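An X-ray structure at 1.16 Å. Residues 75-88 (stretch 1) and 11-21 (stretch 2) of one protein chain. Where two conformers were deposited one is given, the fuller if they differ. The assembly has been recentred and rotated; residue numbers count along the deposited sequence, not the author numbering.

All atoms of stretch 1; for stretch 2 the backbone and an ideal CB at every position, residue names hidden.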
# COMPACT_ATOMS: atom_id res chain seq x y z
N LEU A 75 -1.09 7.11 -17.60
CA LEU A 75 0.02 6.22 -17.30
C LEU A 75 0.48 6.53 -15.88
O LEU A 75 0.75 7.68 -15.57
CB LEU A 75 1.16 6.49 -18.30
CG LEU A 75 2.43 5.67 -18.15
CD1 LEU A 75 2.20 4.18 -18.38
CD2 LEU A 75 3.52 6.21 -19.05
N ALA A 76 0.59 5.50 -15.02
CA ALA A 76 1.05 5.68 -13.65
C ALA A 76 2.24 4.76 -13.38
O ALA A 76 2.13 3.53 -13.53
CB ALA A 76 -0.06 5.37 -12.67
N LEU A 77 3.36 5.38 -13.03
CA LEU A 77 4.62 4.67 -12.87
C LEU A 77 5.00 4.58 -11.40
O LEU A 77 5.31 5.58 -10.76
CB LEU A 77 5.73 5.41 -13.62
CG LEU A 77 5.50 5.65 -15.12
CD1 LEU A 77 6.71 6.40 -15.69
CD2 LEU A 77 5.32 4.35 -15.86
N PRO A 78 4.99 3.35 -10.84
CA PRO A 78 5.52 3.15 -9.49
C PRO A 78 7.01 3.45 -9.41
O PRO A 78 7.70 3.49 -10.43
CB PRO A 78 5.24 1.66 -9.23
CG PRO A 78 4.12 1.30 -10.21
CD PRO A 78 4.44 2.11 -11.43
N GLY A 79 7.49 3.58 -8.19
CA GLY A 79 8.91 3.74 -7.92
C GLY A 79 9.55 2.45 -7.48
O GLY A 79 9.25 1.37 -7.99
N GLY A 80 10.45 2.55 -6.51
CA GLY A 80 11.41 1.50 -6.19
C GLY A 80 12.65 1.71 -7.02
O GLY A 80 12.55 2.04 -8.20
N VAL A 81 13.83 1.50 -6.43
CA VAL A 81 15.06 1.81 -7.13
C VAL A 81 15.31 0.84 -8.28
O VAL A 81 15.54 1.25 -9.44
CB VAL A 81 16.23 1.86 -6.16
CG1 VAL A 81 17.54 2.05 -6.92
CG2 VAL A 81 16.04 2.99 -5.15
N GLY A 82 15.24 -0.46 -7.99
CA GLY A 82 15.43 -1.44 -9.05
C GLY A 82 14.38 -1.35 -10.15
O GLY A 82 14.66 -1.52 -11.33
N GLY A 83 13.14 -1.11 -9.76
CA GLY A 83 12.04 -0.98 -10.70
C GLY A 83 12.21 0.24 -11.59
O GLY A 83 12.03 0.16 -12.81
N ALA A 84 12.56 1.38 -11.00
CA ALA A 84 12.80 2.59 -11.78
C ALA A 84 13.95 2.37 -12.77
O ALA A 84 13.89 2.82 -13.91
CB ALA A 84 13.09 3.75 -10.89
N GLN A 85 15.00 1.66 -12.35
CA GLN A 85 16.13 1.39 -13.26
C GLN A 85 15.66 0.49 -14.40
O GLN A 85 16.04 0.66 -15.55
CB GLN A 85 17.30 0.73 -12.51
CG GLN A 85 18.01 1.62 -11.49
CD GLN A 85 18.87 2.70 -12.10
OE1 GLN A 85 18.71 3.06 -13.26
NE2 GLN A 85 19.78 3.26 -11.31
N ALA A 86 14.83 -0.50 -14.09
CA ALA A 86 14.27 -1.37 -15.12
C ALA A 86 13.43 -0.58 -16.11
O ALA A 86 13.50 -0.82 -17.32
CB ALA A 86 13.44 -2.50 -14.51
N PHE A 87 12.66 0.39 -15.63
CA PHE A 87 11.91 1.27 -16.50
C PHE A 87 12.85 2.07 -17.41
O PHE A 87 12.60 2.22 -18.62
CB PHE A 87 11.05 2.24 -15.68
CG PHE A 87 9.83 1.64 -14.98
CD1 PHE A 87 9.38 0.35 -15.18
CD2 PHE A 87 9.11 2.44 -14.11
CE1 PHE A 87 8.25 -0.12 -14.52
CE2 PHE A 87 7.99 1.97 -13.46
CZ PHE A 87 7.57 0.69 -13.66
N ALA A 88 13.90 2.61 -16.83
CA ALA A 88 14.87 3.43 -17.59
C ALA A 88 15.57 2.63 -18.68
O ALA A 88 15.95 3.21 -19.72
CB ALA A 88 15.90 4.08 -16.66
N UNK A 11 -9.32 4.56 -18.06
CA UNK A 11 -8.43 3.42 -18.23
C UNK A 11 -7.01 3.83 -17.86
O UNK A 11 -6.49 4.83 -18.38
CB UNK A 11 -8.49 2.89 -19.66
N UNK A 12 -6.38 3.09 -16.94
CA UNK A 12 -5.05 3.44 -16.45
C UNK A 12 -4.09 2.28 -16.70
O UNK A 12 -4.39 1.12 -16.39
CB UNK A 12 -5.09 3.79 -14.96
N UNK A 13 -2.91 2.61 -17.21
CA UNK A 13 -1.84 1.65 -17.40
C UNK A 13 -0.82 1.81 -16.28
O UNK A 13 -0.32 2.92 -16.07
CB UNK A 13 -1.18 1.83 -18.77
N UNK A 14 -0.53 0.72 -15.56
CA UNK A 14 0.44 0.70 -14.47
C UNK A 14 1.52 -0.33 -14.79
O UNK A 14 1.36 -1.54 -14.56
CB UNK A 14 -0.24 0.38 -13.13
N UNK A 15 2.66 0.12 -15.34
CA UNK A 15 3.77 -0.80 -15.57
C UNK A 15 4.38 -1.24 -14.25
O UNK A 15 4.42 -0.49 -13.29
CB UNK A 15 4.84 -0.15 -16.46
N UNK A 16 4.85 -2.49 -14.24
CA UNK A 16 5.57 -3.05 -13.11
C UNK A 16 6.80 -3.78 -13.61
O UNK A 16 6.81 -4.31 -14.72
CB UNK A 16 4.68 -3.99 -12.30
N UNK A 17 7.82 -3.81 -12.78
CA UNK A 17 9.08 -4.49 -13.11
C UNK A 17 9.62 -5.18 -11.88
O UNK A 17 9.23 -4.91 -10.75
CB UNK A 17 10.11 -3.51 -13.66
N UNK A 18 10.56 -6.08 -12.11
CA UNK A 18 11.38 -6.61 -11.03
C UNK A 18 11.96 -5.44 -10.26
O UNK A 18 12.61 -4.58 -10.84
CB UNK A 18 12.49 -7.52 -11.56
N UNK A 19 11.70 -5.38 -8.97
CA UNK A 19 12.20 -4.30 -8.16
C UNK A 19 11.28 -3.13 -7.98
O UNK A 19 11.63 -2.18 -7.27
CB UNK A 19 13.51 -3.80 -8.76
N UNK A 20 10.11 -3.14 -8.61
CA UNK A 20 9.13 -2.11 -8.35
C UNK A 20 8.71 -2.12 -6.88
O UNK A 20 8.65 -3.18 -6.25
CB UNK A 20 7.91 -2.30 -9.26
N UNK A 21 8.43 -0.94 -6.36
CA UNK A 21 7.99 -0.78 -4.97
C UNK A 21 6.54 -1.27 -4.90
O UNK A 21 5.63 -0.67 -5.51
CB UNK A 21 8.12 0.67 -4.50

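Positions 11 to 16 form a strand running parallel to strand 75-77, and the chain then turns beside the helix that starts at Val-81. Position 11 is out of reach of stretch 1, so nothing there restricts it; it is Arg-11. At 12 the CB points sideways and has no neighbour within 5.5 Å, though a branched residue could reach Ala-76. Ile-12 does, its CG2 lying 4.2 Å from Ala-76 CB.

Position 13 pairs with Leu-75, both CB atoms on the same face of the sheet, and its ideal CB lies 4.1 Å from Leu-75 CD1. Any aliphatic side chain would suit; Leu-13 brings CD2 to 3.9 Å from Leu-75 CD1. Its backbone carbonyl, Leu-13 O, accepts a nearly straight hydrogen bond from Ala-76 N (2.9 Å).

Position 14 points sideways, near Ala-76 O and Pro-78 CD, where a compact apolar residue fits. Val-14 places CG1 3.9 Å from Pro-78 CG and CG2 4.2 Å from Ala-76 CB.

Position 15 faces a greasy pocket of Leu-75, Leu-77 and Phe-87. With phi at -69° and no hydrogen bond to stretch 1 from its N, proline is possible alongside other apolar residues. Pro-15 puts CG 3.7 Å from Leu-77 CD2, CD 3.8 Å from Leu-75 CD1 and CB 3.9 Å from Phe-87 CZ. Its carbonyl meets the edge of the Phe-87 ring and finds no hydrogen-bonding partner.

Position 16 points away and leaves the choice wide; it is Val-16.

At 17 the ideal CB is already 3.6 Å from Ala-86 CB and 4.0 Å from Phe-87 CE1, favouring a small apolar residue. Ala-17 fills the place with its methyl group alone.

Position 18 points sideways with no neighbour for its CB, so many residues would serve; His-18 occupies it.

Position 19 has phi/psi of 94/-2, and a CB would clash with Gly-83 N at 2.9 Å. Both facts call for glycine, and Gly-19 completes the type II turn from 17 to 20. Gly-19 O accepts a weak hydrogen bond from Gly-83 N (3.1 Å), and a water links it to Gly-82 N.

At 20 the CB points away overall, yet stays 4.1 Å from Gly-79 O; a small polar residue could serve the turn. In Ser-20, OG accepts a hydrogen bond from Ala-17 N (2.9 Å), while a water connects it to Gly-79 O.

Position 21 donates its backbone N to Gly-79 O (2.9 Å). Its CB points toward stretch 1 and touches Gly-80 N without clashing, so a short side chain would fit, as would a longer one whose end turns away. Glu-21 is of the second kind, and its carboxylate caps a backbone N just past the stretch.

Stretch 2, residues 11-21: RILVPVAHGSE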
# COMPACT_ATOMS: atom_id res chain seq x y z
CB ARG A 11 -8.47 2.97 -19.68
CG ARG A 11 -9.88 2.65 -20.22
CD ARG A 11 -9.95 2.83 -21.72
NE ARG A 11 -9.65 4.21 -22.13
CZ ARG A 11 -9.43 4.59 -23.38
NH1 ARG A 11 -9.49 3.69 -24.35
NH2 ARG A 11 -9.14 5.86 -23.67
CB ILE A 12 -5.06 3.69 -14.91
CG1 ILE A 12 -6.27 4.54 -14.48
CG2 ILE A 12 -3.72 4.30 -14.49
CD1 ILE A 12 -6.24 5.95 -15.03
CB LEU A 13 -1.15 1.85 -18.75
CG LEU A 13 0.01 0.91 -19.06
CD1 LEU A 13 -0.39 -0.55 -19.00
CD2 LEU A 13 0.60 1.25 -20.44
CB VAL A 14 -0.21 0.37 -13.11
CG1 VAL A 14 0.82 0.41 -11.99
CG2 VAL A 14 -1.34 1.34 -12.82
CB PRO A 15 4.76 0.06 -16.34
CG PRO A 15 3.91 1.13 -16.95
CD PRO A 15 2.93 1.45 -15.89
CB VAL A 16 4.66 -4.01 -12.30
CG1 VAL A 16 3.54 -3.22 -11.66
CG2 VAL A 16 4.14 -5.17 -13.13
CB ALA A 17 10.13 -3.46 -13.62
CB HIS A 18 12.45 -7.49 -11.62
CG HIS A 18 13.31 -8.19 -10.61
ND1 HIS A 18 14.53 -8.72 -10.94
CD2 HIS A 18 13.13 -8.42 -9.29
CE1 HIS A 18 15.07 -9.26 -9.87
NE2 HIS A 18 14.25 -9.08 -8.85
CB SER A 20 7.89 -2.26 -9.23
OG SER A 20 8.17 -2.00 -10.60
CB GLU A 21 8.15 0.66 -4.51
CG GLU A 21 8.60 0.80 -3.06
CD GLU A 21 7.66 0.18 -2.08
OE1 GLU A 21 8.13 -0.26 -1.01
OE2 GLU A 21 6.45 0.13 -2.37
O HOH W 1 14.17 -2.09 -5.97
O HOH W 2 9.02 0.61 -10.61
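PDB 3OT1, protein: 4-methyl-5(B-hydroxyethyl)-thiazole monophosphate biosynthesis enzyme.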